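Local coordinates for GDP-6-deoxy-D-mannose reductase (Pseudomonas aeruginosa, PDB 6X3B), which probably reduces GDP-4-dehydro-6-deoxy-D-mannose to GDP-rhamnose with NADPH, a step in making the lipopolysaccharide O-antigen, at residues Leu60-Leu66 / Asn106-Ala110; Leu261-Ala266 / Leu310-Leu314; Ser125-Gln131 / His146-Ala152. One frame throughout, in Å; residues are numbered along the deposited sequence.

Interaction 1 (Leu60-Leu66 / Asn106-Ala110); sequences LLEPDSL and NLLQA. With NDP (NADPH dihydro-nicotinamide-adenine-dinucleotide phosphate), chain E.
Asn106, a polar residue on the flank of a helix, clasps a turn of the coenzyme-binding loop by giving its side-chain amide to two successive backbone carbonyls, Leu60 O directly and Leu61 O through a water. The direct bond, ND2 of Asn106 to O of Leu60, measures 2.9 Å and is nearly straight at 168°. It lies in the amide plane of Asn106 and in the carbonyl plane of Leu60. The water accepts from ND2 of Asn106 at 3.0 Å and donates to O of Leu61, so the amide's rotation is set by its nitrogen. With CG opposite the carbonyl carbon (chi1 -69°), the amide reaches the loop and lies obliquely across the ring of Pro63, whose CG stands 3.8 Å from CG of Asn106.

While the carbonyl of Leu60 is held by the helix, its N-H and side chain face the coenzyme. Its backbone N donates to N1A of the adenine over 2.8 Å in a virtually linear bond, and CB, CG and CD1 lie to one face of the six-membered ring, nearest N1A and C2A. The remaining methyl, CD2, turns inward to CB of Leu107 at 3.9 Å. One turn further along the helix, CB of Ala110 abuts CB of Leu66 at 3.7 Å, while CD1 of Leu66 leans on the helix backbone at Asn106. Reading adenine with a loop backbone in this way suits the Rossmann-type domain of the epimerase/dehydratase family. The loop follows strand 49-51 and lies against helix 93-114, with His79 of strand 76-79 touching both Leu60 and Leu107.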
loop_
_atom_site.group_PDB
_atom_site.type_symbol
_atom_site.label_atom_id
_atom_site.label_comp_id
_atom_site.label_asym_id
_atom_site.label_seq_id
_atom_site.Cartn_x
_atom_site.Cartn_y
_atom_site.Cartn_z
ATOM N N LEU A 60 4.178 10.135 17.271
ATOM C CA LEU A 60 4.635 9.055 16.406
ATOM C C LEU A 60 5.613 9.540 15.350
ATOM O O LEU A 60 6.410 8.737 14.836
ATOM C CB LEU A 60 3.428 8.374 15.764
ATOM C CG LEU A 60 2.626 7.509 16.744
ATOM C CD1 LEU A 60 1.301 7.076 16.168
ATOM C CD2 LEU A 60 3.431 6.299 17.163
ATOM N N LEU A 61 5.581 10.835 15.027
ATOM C CA LEU A 61 6.560 11.443 14.139
ATOM C C LEU A 61 7.931 11.629 14.777
ATOM O O LEU A 61 8.874 11.971 14.059
ATOM C CB LEU A 61 6.052 12.809 13.679
ATOM C CG LEU A 61 4.784 12.800 12.825
ATOM C CD1 LEU A 61 4.307 14.220 12.593
ATOM C CD2 LEU A 61 5.071 12.121 11.510
ATOM N N GLU A 62 8.068 11.452 16.091
ATOM C CA GLU A 62 9.320 11.751 16.789
ATOM C C GLU A 62 9.825 10.491 17.486
ATOM O O GLU A 62 9.393 10.187 18.608
ATOM C CB GLU A 62 9.121 12.881 17.804
ATOM C CG GLU A 62 9.486 14.273 17.291
ATOM C CD GLU A 62 11.003 14.522 17.182
ATOM O OE1 GLU A 62 11.778 14.002 18.019
ATOM O OE2 GLU A 62 11.420 15.246 16.249
ATOM N N PRO A 63 10.733 9.730 16.868
ATOM C CA PRO A 63 11.213 8.489 17.500
ATOM C C PRO A 63 11.738 8.660 18.921
ATOM O O PRO A 63 11.561 7.748 19.739
ATOM C CB PRO A 63 12.312 8.023 16.535
ATOM C CG PRO A 63 11.858 8.515 15.194
ATOM C CD PRO A 63 11.192 9.858 15.473
ATOM N N ASP A 64 12.358 9.794 19.262
ATOM C CA ASP A 64 12.861 9.944 20.634
ATOM C C ASP A 64 11.751 9.974 21.672
ATOM O O ASP A 64 12.010 9.669 22.840
ATOM C CB ASP A 64 13.696 11.217 20.789
ATOM C CG ASP A 64 14.904 11.225 19.895
ATOM O OD1 ASP A 64 15.356 10.125 19.499
ATOM O OD2 ASP A 64 15.390 12.331 19.577
ATOM N N SER A 65 10.530 10.355 21.292
ATOM C CA SER A 65 9.429 10.367 22.250
ATOM C C SER A 65 8.852 8.975 22.504
ATOM O O SER A 65 8.023 8.813 23.408
ATOM C CB SER A 65 8.324 11.317 21.770
ATOM O OG SER A 65 7.493 10.724 20.779
ATOM N N LEU A 66 9.261 7.970 21.733
ATOM C CA LEU A 66 8.699 6.629 21.877
ATOM C C LEU A 66 9.545 5.719 22.752
ATOM O O LEU A 66 9.029 4.716 23.249
ATOM C CB LEU A 66 8.513 5.978 20.495
ATOM C CG LEU A 66 7.779 6.877 19.501
ATOM C CD1 LEU A 66 7.717 6.240 18.108
ATOM C CD2 LEU A 66 6.373 7.173 19.985
ATOM N N ASN A 106 7.751 4.175 12.773
ATOM C CA ASN A 106 8.479 4.560 13.976
ATOM C C ASN A 106 8.012 3.748 15.174
ATOM O O ASN A 106 8.831 3.295 15.983
ATOM C CB ASN A 106 8.326 6.062 14.252
ATOM C CG ASN A 106 9.032 6.913 13.227
ATOM O OD1 ASN A 106 9.985 6.462 12.580
ATOM N ND2 ASN A 106 8.578 8.158 13.073
ATOM N N LEU A 107 6.700 3.558 15.311
ATOM C CA LEU A 107 6.187 2.721 16.397
ATOM C C LEU A 107 6.738 1.297 16.317
ATOM O O LEU A 107 7.179 0.728 17.321
ATOM C CB LEU A 107 4.666 2.705 16.353
ATOM C CG LEU A 107 3.980 1.739 17.310
ATOM C CD1 LEU A 107 4.246 2.173 18.758
ATOM C CD2 LEU A 107 2.495 1.757 16.979
ATOM N N LEU A 108 6.694 0.692 15.127
ATOM C CA LEU A 108 7.193 -0.674 14.976
ATOM C C LEU A 108 8.663 -0.767 15.372
ATOM O O LEU A 108 9.057 -1.662 16.128
ATOM C CB LEU A 108 6.980 -1.127 13.528
ATOM C CG LEU A 108 5.506 -1.339 13.145
ATOM C CD1 LEU A 108 5.364 -1.467 11.608
ATOM C CD2 LEU A 108 4.949 -2.594 13.847
ATOM N N GLN A 109 9.481 0.198 14.927
ATOM C CA GLN A 109 10.906 0.166 15.250
ATOM C C GLN A 109 11.159 0.368 16.742
ATOM O O GLN A 109 12.066 -0.262 17.314
ATOM C CB GLN A 109 11.647 1.220 14.433
ATOM C CG GLN A 109 11.558 0.920 12.958
ATOM C CD GLN A 109 12.455 1.789 12.150
ATOM O OE1 GLN A 109 12.397 3.031 12.252
ATOM N NE2 GLN A 109 13.278 1.165 11.311
ATOM N N ALA A 110 10.414 1.282 17.376
ATOM C CA ALA A 110 10.552 1.481 18.814
ATOM C C ALA A 110 10.188 0.207 19.583
ATOM O O ALA A 110 10.894 -0.190 20.521
ATOM C CB ALA A 110 9.677 2.653 19.271
HETATM P PA NDP E . -9.314 10.099 16.167
HETATM O O1A NDP E . -8.883 11.053 15.106
HETATM O O2A NDP E . -10.536 10.421 16.960
HETATM O O5B NDP E . -8.093 9.823 17.166
HETATM C C5B NDP E . -6.745 9.809 16.638
HETATM C C4B NDP E . -5.779 9.546 17.765
HETATM O O4B NDP E . -4.428 9.506 17.239
HETATM C C3B NDP E . -5.762 10.588 18.894
HETATM O O3B NDP E . -5.659 9.959 20.165
HETATM C C2B NDP E . -4.534 11.426 18.563
HETATM O O2B NDP E . -3.980 11.996 19.746
HETATM C C1B NDP E . -3.606 10.359 17.999
HETATM N N9A NDP E . -2.553 10.886 17.141
HETATM C C8A NDP E . -2.715 11.590 15.975
HETATM N N7A NDP E . -1.583 11.942 15.420
HETATM C C5A NDP E . -0.612 11.441 16.275
HETATM C C6A NDP E . 0.794 11.482 16.245
HETATM N N6A NDP E . 1.456 12.089 15.264
HETATM N N1A NDP E . 1.471 10.885 17.254
HETATM C C2A NDP E . 0.763 10.289 18.221
HETATM N N3A NDP E . -0.556 10.184 18.356
HETATM C C4A NDP E . -1.197 10.788 17.340
HETATM O O3 NDP E . -9.509 8.651 15.513
HETATM P PN NDP E . -10.670 7.566 15.709
HETATM O O1N NDP E . -10.657 7.110 17.129
HETATM O O2N NDP E . -11.937 8.121 15.153
HETATM O O5D NDP E . -10.151 6.380 14.764
HETATM C C5D NDP E . -9.382 5.305 15.354
HETATM C C4D NDP E . -8.839 4.428 14.253
HETATM O O4D NDP E . -9.949 3.854 13.517
HETATM C C3D NDP E . -7.958 5.134 13.213
HETATM O O3D NDP E . -6.875 4.307 12.811
HETATM C C2D NDP E . -8.948 5.387 12.078
HETATM O O2D NDP E . -8.318 5.517 10.813
HETATM C C1D NDP E . -9.826 4.142 12.146
HETATM N N1N NDP E . -11.188 4.372 11.580
HETATM C C2N NDP E . -12.110 5.132 12.247
HETATM C C3N NDP E . -13.407 5.228 11.821
HETATM C C7N NDP E . -14.269 6.264 12.435
HETATM O O7N NDP E . -15.418 6.432 12.015
HETATM N N7N NDP E . -13.773 6.985 13.430
HETATM C C4N NDP E . -13.878 4.287 10.766
HETATM C C5N NDP E . -12.792 3.560 10.088
HETATM C C6N NDP E . -11.537 3.820 10.371
HETATM P P2B NDP E . -4.034 13.609 19.703
HETATM O O1X NDP E . -3.418 14.073 21.005
HETATM O O2X NDP E . -3.228 14.052 18.500
HETATM O O3X NDP E . -5.493 14.000 19.588
HETATM O O HOH W 1 9.435 10.423 11.386
#

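Interaction 2 (Leu261-Ala266 / Leu310-Leu314)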
loop_
_atom_site.group_PDB
_atom_site.type_symbol
_atom_site.label_atom_id
_atom_site.label_comp_id
_atom_site.label_asym_id
_atom_site.label_seq_id
_atom_site.Cartn_x
_atom_site.Cartn_y
_atom_site.Cartn_z
ATOM N N LEU A 261 -35.137 7.271 12.252
ATOM C CA LEU A 261 -35.128 6.579 13.538
ATOM C C LEU A 261 -34.585 7.473 14.647
ATOM O O LEU A 261 -35.060 7.407 15.786
ATOM C CB LEU A 261 -34.323 5.277 13.437
ATOM C CG LEU A 261 -34.285 4.379 14.683
ATOM C CD1 LEU A 261 -35.696 4.039 15.137
ATOM C CD2 LEU A 261 -33.489 3.090 14.408
ATOM N N LEU A 262 -33.604 8.326 14.342
ATOM C CA LEU A 262 -33.147 9.296 15.334
ATOM C C LEU A 262 -34.285 10.221 15.764
ATOM O O LEU A 262 -34.505 10.435 16.958
ATOM C CB LEU A 262 -31.979 10.113 14.783
ATOM C CG LEU A 262 -30.562 9.534 14.853
ATOM C CD1 LEU A 262 -29.639 10.409 13.996
ATOM C CD2 LEU A 262 -30.047 9.461 16.278
ATOM N N ALA A 263 -35.003 10.799 14.794
ATOM C CA ALA A 263 -36.148 11.652 15.103
ATOM C C ALA A 263 -37.180 10.913 15.941
ATOM O O ALA A 263 -37.717 11.468 16.908
ATOM C CB ALA A 263 -36.787 12.166 13.810
ATOM N N ASP A 264 -37.469 9.659 15.587
ATOM C CA ASP A 264 -38.431 8.867 16.347
ATOM C C ASP A 264 -37.962 8.672 17.786
ATOM O O ASP A 264 -38.732 8.860 18.737
ATOM C CB ASP A 264 -38.657 7.517 15.653
ATOM C CG ASP A 264 -39.864 6.770 16.197
ATOM O OD1 ASP A 264 -40.724 7.408 16.839
ATOM O OD2 ASP A 264 -39.954 5.539 15.990
ATOM N N ILE A 265 -36.692 8.303 17.965
ATOM C CA ILE A 265 -36.161 8.119 19.315
ATOM C C ILE A 265 -36.240 9.423 20.100
ATOM O O ILE A 265 -36.538 9.430 21.303
ATOM C CB ILE A 265 -34.721 7.584 19.250
ATOM C CG1 ILE A 265 -34.711 6.161 18.676
ATOM C CG2 ILE A 265 -34.049 7.591 20.648
ATOM C CD1 ILE A 265 -33.333 5.730 18.133
ATOM N N ALA A 266 -35.982 10.546 19.432
ATOM C CA ALA A 266 -35.941 11.842 20.096
ATOM C C ALA A 266 -37.323 12.423 20.362
ATOM O O ALA A 266 -37.423 13.427 21.078
ATOM C CB ALA A 266 -35.130 12.821 19.253
ATOM N N LEU A 310 -28.220 4.505 18.257
ATOM C CA LEU A 310 -28.696 5.852 17.973
ATOM C C LEU A 310 -29.184 6.550 19.243
ATOM O O LEU A 310 -28.972 7.756 19.424
ATOM C CB LEU A 310 -29.810 5.786 16.930
ATOM C CG LEU A 310 -29.395 5.320 15.535
ATOM C CD1 LEU A 310 -30.610 5.200 14.633
ATOM C CD2 LEU A 310 -28.378 6.288 14.928
ATOM N N ARG A 311 -29.862 5.815 20.123
ATOM C CA ARG A 311 -30.271 6.417 21.388
ATOM C C ARG A 311 -29.058 6.871 22.179
ATOM O O ARG A 311 -29.060 7.958 22.774
ATOM C CB ARG A 311 -31.097 5.422 22.205
ATOM C CG ARG A 311 -31.793 6.062 23.410
ATOM C CD ARG A 311 -32.764 5.096 24.057
ATOM N NE ARG A 311 -32.157 3.781 24.203
ATOM C CZ ARG A 311 -32.601 2.674 23.617
ATOM N NH1 ARG A 311 -33.685 2.713 22.858
ATOM N NH2 ARG A 311 -31.971 1.529 23.830
ATOM N N ALA A 312 -27.997 6.066 22.165
ATOM C CA ALA A 312 -26.799 6.397 22.924
ATOM C C ALA A 312 -26.199 7.711 22.438
ATOM O O ALA A 312 -25.835 8.569 23.255
ATOM C CB ALA A 312 -25.791 5.236 22.842
ATOM N N ILE A 313 -26.133 7.924 21.118
ATOM C CA ILE A 313 -25.533 9.182 20.670
ATOM C C ILE A 313 -26.460 10.371 20.933
ATOM O O ILE A 313 -25.983 11.483 21.189
ATOM C CB ILE A 313 -25.084 9.135 19.190
ATOM C CG1 ILE A 313 -26.251 8.906 18.230
ATOM C CG2 ILE A 313 -23.998 8.092 18.992
ATOM C CD1 ILE A 313 -25.840 9.033 16.745
ATOM N N LEU A 314 -27.784 10.174 20.891
ATOM C CA LEU A 314 -28.690 11.267 21.244
ATOM C C LEU A 314 -28.562 11.633 22.717
ATOM O O LEU A 314 -28.497 12.817 23.067
ATOM C CB LEU A 314 -30.137 10.908 20.919
ATOM C CG LEU A 314 -30.590 11.031 19.473
ATOM C CD1 LEU A 314 -31.936 10.313 19.332
ATOM C CD2 LEU A 314 -30.690 12.506 19.010
#
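Leu262 and Leu314 both turn CG opposite their carbonyl carbon (chi1 -83° and -79°), which sends their branches into the cleft between two helices. There CD2 of Leu262 comes 3.6 Å from CG of Leu314. The same methyl lies 3.7 Å from CB of Leu310, so a single branch of Leu262 wedges between two residues one turn apart on the partner helix. CD1 of Leu314 also touches that methyl and comes 3.5 Å from O of Leu262, a carbonyl already bonded to N of Ala266 within its own helix.

Ile265 spreads over the outer part of the seam. Its CD1 reaches CB of Leu310 at 3.7 Å, and its CG2 touches both CD1 of Leu314 and the aliphatic CG of Arg311. At the other end, CD2 of Leu261 touches CD1 of Leu310 at 3.6 Å. The segment axes cross at -63° with 9.8 Å between them, and the side chains that meet across them do so through carbon atoms alone.

These segments belong to helices 255-266 and 306-320, in the part of the chain that in relatives generally binds the nucleotide sugar. Helix 191-203 closes the inner side, where Ile199 contacts Leu262, Ala266 and Leu314.

Interaction 3 (Ser125-Gln131 / His146-Ala152). With NDP (NADPH dihydro-nicotinamide-adenine-dinucleotide phosphate), chain E.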
loop_
_atom_site.group_PDB
_atom_site.type_symbol
_atom_site.label_atom_id
_atom_site.label_comp_id
_atom_site.label_asym_id
_atom_site.label_seq_id
_atom_site.Cartn_x
_atom_site.Cartn_y
_atom_site.Cartn_z
ATOM N N SER A 125 -9.075 0.563 7.612
ATOM C CA SER A 125 -10.395 1.133 7.360
ATOM C C SER A 125 -11.024 0.442 6.163
ATOM O O SER A 125 -10.327 0.122 5.203
ATOM C CB SER A 125 -10.317 2.636 7.084
ATOM O OG SER A 125 -11.563 3.097 6.582
ATOM N N GLY A 126 -12.337 0.217 6.228
ATOM C CA GLY A 126 -13.051 -0.259 5.052
ATOM C C GLY A 126 -13.009 0.717 3.893
ATOM O O GLY A 126 -13.400 0.355 2.779
ATOM N N ASP A 127 -12.535 1.942 4.135
ATOM C CA ASP A 127 -12.390 2.934 3.078
ATOM C C ASP A 127 -11.294 2.554 2.086
ATOM O O ASP A 127 -11.273 3.103 0.985
ATOM C CB ASP A 127 -12.120 4.319 3.715
ATOM C CG ASP A 127 -12.336 5.477 2.748
ATOM O OD1 ASP A 127 -13.319 5.455 1.965
ATOM O OD2 ASP A 127 -11.534 6.439 2.785
ATOM N N VAL A 128 -10.399 1.615 2.429
ATOM C CA VAL A 128 -9.374 1.237 1.450
ATOM C C VAL A 128 -9.977 0.610 0.203
ATOM O O VAL A 128 -9.348 0.641 -0.863
ATOM C CB VAL A 128 -8.330 0.275 2.054
ATOM C CG1 VAL A 128 -7.589 0.925 3.222
ATOM C CG2 VAL A 128 -9.004 -1.037 2.476
ATOM N N TYR A 129 -11.179 0.029 0.292
ATOM C CA TYR A 129 -11.694 -0.682 -0.876
ATOM C C TYR A 129 -12.030 0.260 -2.029
ATOM O O TYR A 129 -11.915 -0.141 -3.193
ATOM C CB TYR A 129 -12.919 -1.522 -0.508
ATOM C CG TYR A 129 -12.587 -2.737 0.328
ATOM C CD1 TYR A 129 -11.962 -3.852 -0.229
ATOM C CD2 TYR A 129 -12.904 -2.769 1.682
ATOM C CE1 TYR A 129 -11.667 -4.973 0.545
ATOM C CE2 TYR A 129 -12.600 -3.874 2.464
ATOM C CZ TYR A 129 -11.989 -4.969 1.890
ATOM O OH TYR A 129 -11.687 -6.056 2.666
ATOM N N GLY A 130 -12.439 1.501 -1.744
ATOM C CA GLY A 130 -12.814 2.391 -2.833
ATOM C C GLY A 130 -14.157 2.025 -3.455
ATOM O O GLY A 130 -15.088 1.579 -2.787
ATOM N N GLN A 131 -14.261 2.234 -4.766
ATOM C CA GLN A 131 -15.516 2.009 -5.470
ATOM C C GLN A 131 -15.710 0.517 -5.679
ATOM O O GLN A 131 -14.817 -0.168 -6.186
ATOM C CB GLN A 131 -15.510 2.743 -6.817
ATOM C CG GLN A 131 -16.886 3.027 -7.385
ATOM C CD GLN A 131 -16.897 4.278 -8.239
ATOM O OE1 GLN A 131 -16.492 4.241 -9.391
ATOM N NE2 GLN A 131 -17.345 5.398 -7.667
ATOM N N HIS A 146 -9.024 -0.327 -4.035
ATOM C CA HIS A 146 -8.692 0.772 -4.957
ATOM C C HIS A 146 -8.908 2.089 -4.234
ATOM O O HIS A 146 -9.895 2.794 -4.485
ATOM C CB HIS A 146 -9.543 0.712 -6.230
ATOM C CG HIS A 146 -9.312 -0.522 -7.041
ATOM N ND1 HIS A 146 -8.178 -0.703 -7.805
ATOM C CD2 HIS A 146 -10.042 -1.657 -7.172
ATOM C CE1 HIS A 146 -8.224 -1.893 -8.383
ATOM N NE2 HIS A 146 -9.342 -2.494 -8.012
ATOM N N PRO A 147 -8.005 2.443 -3.310
ATOM C CA PRO A 147 -8.205 3.646 -2.480
ATOM C C PRO A 147 -8.378 4.887 -3.326
ATOM O O PRO A 147 -7.662 5.088 -4.313
ATOM C CB PRO A 147 -6.914 3.736 -1.654
ATOM C CG PRO A 147 -6.302 2.410 -1.740
ATOM C CD PRO A 147 -6.726 1.776 -3.006
ATOM N N ARG A 148 -9.293 5.762 -2.884
ATOM C CA ARG A 148 -9.674 6.933 -3.660
ATOM C C ARG A 148 -9.296 8.249 -2.998
ATOM O O ARG A 148 -9.601 9.315 -3.550
ATOM C CB ARG A 148 -11.182 6.923 -3.929
ATOM C CG ARG A 148 -11.655 5.694 -4.672
ATOM C CD ARG A 148 -13.172 5.702 -4.791
ATOM N NE ARG A 148 -13.620 6.721 -5.735
ATOM C CZ ARG A 148 -13.615 6.568 -7.054
ATOM N NH1 ARG A 148 -13.166 5.443 -7.595
ATOM N NH2 ARG A 148 -14.068 7.544 -7.837
ATOM N N ASN A 149 -8.628 8.217 -1.855
ATOM C CA ASN A 149 -8.207 9.445 -1.203
ATOM C C ASN A 149 -6.905 9.160 -0.470
ATOM O O ASN A 149 -6.579 7.995 -0.216
ATOM C CB ASN A 149 -9.303 9.949 -0.249
ATOM C CG ASN A 149 -9.524 9.018 0.915
ATOM O OD1 ASN A 149 -8.644 8.841 1.727
ATOM N ND2 ASN A 149 -10.695 8.399 0.983
ATOM N N PRO A 150 -6.126 10.193 -0.132
ATOM C CA PRO A 150 -4.817 9.938 0.501
ATOM C C PRO A 150 -4.904 9.285 1.872
ATOM O O PRO A 150 -3.950 8.619 2.286
ATOM C CB PRO A 150 -4.184 11.337 0.598
ATOM C CG PRO A 150 -5.007 12.211 -0.331
ATOM C CD PRO A 150 -6.381 11.635 -0.313
ATOM N N TYR A 151 -5.985 9.490 2.622
ATOM C CA TYR A 151 -6.142 8.744 3.871
ATOM C C TYR A 151 -6.259 7.246 3.591
ATOM O O TYR A 151 -5.566 6.430 4.210
ATOM C CB TYR A 151 -7.365 9.244 4.624
ATOM C CG TYR A 151 -7.902 8.295 5.670
ATOM C CD1 TYR A 151 -7.353 8.259 6.961
ATOM C CD2 TYR A 151 -8.977 7.461 5.384
ATOM C CE1 TYR A 151 -7.863 7.399 7.935
ATOM C CE2 TYR A 151 -9.494 6.601 6.347
ATOM C CZ TYR A 151 -8.935 6.579 7.619
ATOM O OH TYR A 151 -9.449 5.735 8.569
ATOM N N ALA A 152 -7.111 6.872 2.630
ATOM C CA ALA A 152 -7.265 5.450 2.331
ATOM C C ALA A 152 -5.970 4.869 1.763
ATOM O O ALA A 152 -5.607 3.735 2.089
ATOM C CB ALA A 152 -8.444 5.223 1.385
HETATM P PA NDP E . -9.314 10.099 16.167
HETATM O O1A NDP E . -8.883 11.053 15.106
HETATM O O2A NDP E . -10.536 10.421 16.960
HETATM O O5B NDP E . -8.093 9.823 17.166
HETATM C C5B NDP E . -6.745 9.809 16.638
HETATM C C4B NDP E . -5.779 9.546 17.765
HETATM O O4B NDP E . -4.428 9.506 17.239
HETATM C C3B NDP E . -5.762 10.588 18.894
HETATM O O3B NDP E . -5.659 9.959 20.165
HETATM C C2B NDP E . -4.534 11.426 18.563
HETATM O O2B NDP E . -3.980 11.996 19.746
HETATM C C1B NDP E . -3.606 10.359 17.999
HETATM N N9A NDP E . -2.553 10.886 17.141
HETATM C C8A NDP E . -2.715 11.590 15.975
HETATM N N7A NDP E . -1.583 11.942 15.420
HETATM C C5A NDP E . -0.612 11.441 16.275
HETATM C C6A NDP E . 0.794 11.482 16.245
HETATM N N6A NDP E . 1.456 12.089 15.264
HETATM N N1A NDP E . 1.471 10.885 17.254
HETATM C C2A NDP E . 0.763 10.289 18.221
HETATM N N3A NDP E . -0.556 10.184 18.356
HETATM C C4A NDP E . -1.197 10.788 17.340
HETATM O O3 NDP E . -9.509 8.651 15.513
HETATM P PN NDP E . -10.670 7.566 15.709
HETATM O O1N NDP E . -10.657 7.110 17.129
HETATM O O2N NDP E . -11.937 8.121 15.153
HETATM O O5D NDP E . -10.151 6.380 14.764
HETATM C C5D NDP E . -9.382 5.305 15.354
HETATM C C4D NDP E . -8.839 4.428 14.253
HETATM O O4D NDP E . -9.949 3.854 13.517
HETATM C C3D NDP E . -7.958 5.134 13.213
HETATM O O3D NDP E . -6.875 4.307 12.811
HETATM C C2D NDP E . -8.948 5.387 12.078
HETATM O O2D NDP E . -8.318 5.517 10.813
HETATM C C1D NDP E . -9.826 4.142 12.146
HETATM N N1N NDP E . -11.188 4.372 11.580
HETATM C C2N NDP E . -12.110 5.132 12.247
HETATM C C3N NDP E . -13.407 5.228 11.821
HETATM C C7N NDP E . -14.269 6.264 12.435
HETATM O O7N NDP E . -15.418 6.432 12.015
HETATM N N7N NDP E . -13.773 6.985 13.430
HETATM C C4N NDP E . -13.878 4.287 10.766
HETATM C C5N NDP E . -12.792 3.560 10.088
HETATM C C6N NDP E . -11.537 3.820 10.371
HETATM P P2B NDP E . -4.034 13.609 19.703
HETATM O O1X NDP E . -3.418 14.073 21.005
HETATM O O2X NDP E . -3.228 14.052 18.500
HETATM O O3X NDP E . -5.493 14.000 19.588
HETATM O O HOH W 2 -12.279 5.470 7.531
HETATM O O HOH W 3 -11.213 5.032 -0.922
HETATM O O HOH W 4 -11.913 3.130 -6.294
#
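Tyr151, which with Lys155 fits the Tyr-x-x-x-Lys signature of short-chain dehydrogenases/reductases, brings its hydroxyl 3.5 Å from CB of Ser125 at the nicotinamide end of the Rossmann-type domain. The OH of Tyr151 also shares a hydrogen bond with O2D of the nicotinamide ribose, which lies in the plane of the Tyr151 ring at its edge; either oxygen could donate. A water links the same hydroxyl to OG of Ser125. That OG accepts from N of Asp127, an ST turn.

The compact part lies just behind. Asn149 occupies the N-cap of helix 150-169 and uses both ends of its amide: OD1 accepts from N of Ala152 at 2.7 Å, and ND2 donates to OD2 of Asp127 at 2.8 Å, on the syn side of the carboxylate. With CG set between the backbone N and the carbonyl carbon (chi1 66°), the amide can serve helix and loop at once. CB of Ala152 packs against Asp127, 3.6 Å from its O and equally near OD2, while CG1 of Val128 packs on O of Ala152.

Toward the exposed end, around Gln131 and His146, the grip slackens and water intervenes. N of His146 donates to O of Tyr129, approaching from above the carbonyl plane. The Gln131 amide stacks on the Arg148 guanidinium, NE2 standing 3.9 Å above its plane. One water there donates to O of His146 at 2.7 Å and accepts from both N of Gln131 and NH1 of Arg148.

Interactions 1 and 3 grip the same NADPH at its two ends: the first meets the adenine, the second the ribose and nicotinamide. Their centres are 26 Å apart and their nearest atoms about 12 Å, so the coenzyme itself, rather than protein contact between them, joins the two. Interaction 2 lies across the chain's centre from interaction 1, with 41 Å between centres, and 29 Å from interaction 3. It does not touch the coenzyme, although the side chain of Ile313 comes within about 11 Å of it. Leu60 in interaction 1, and Ser125 and Tyr151 in interaction 3, belong to the coenzyme pocket, while 261-266/310-314 packs two helices away from it.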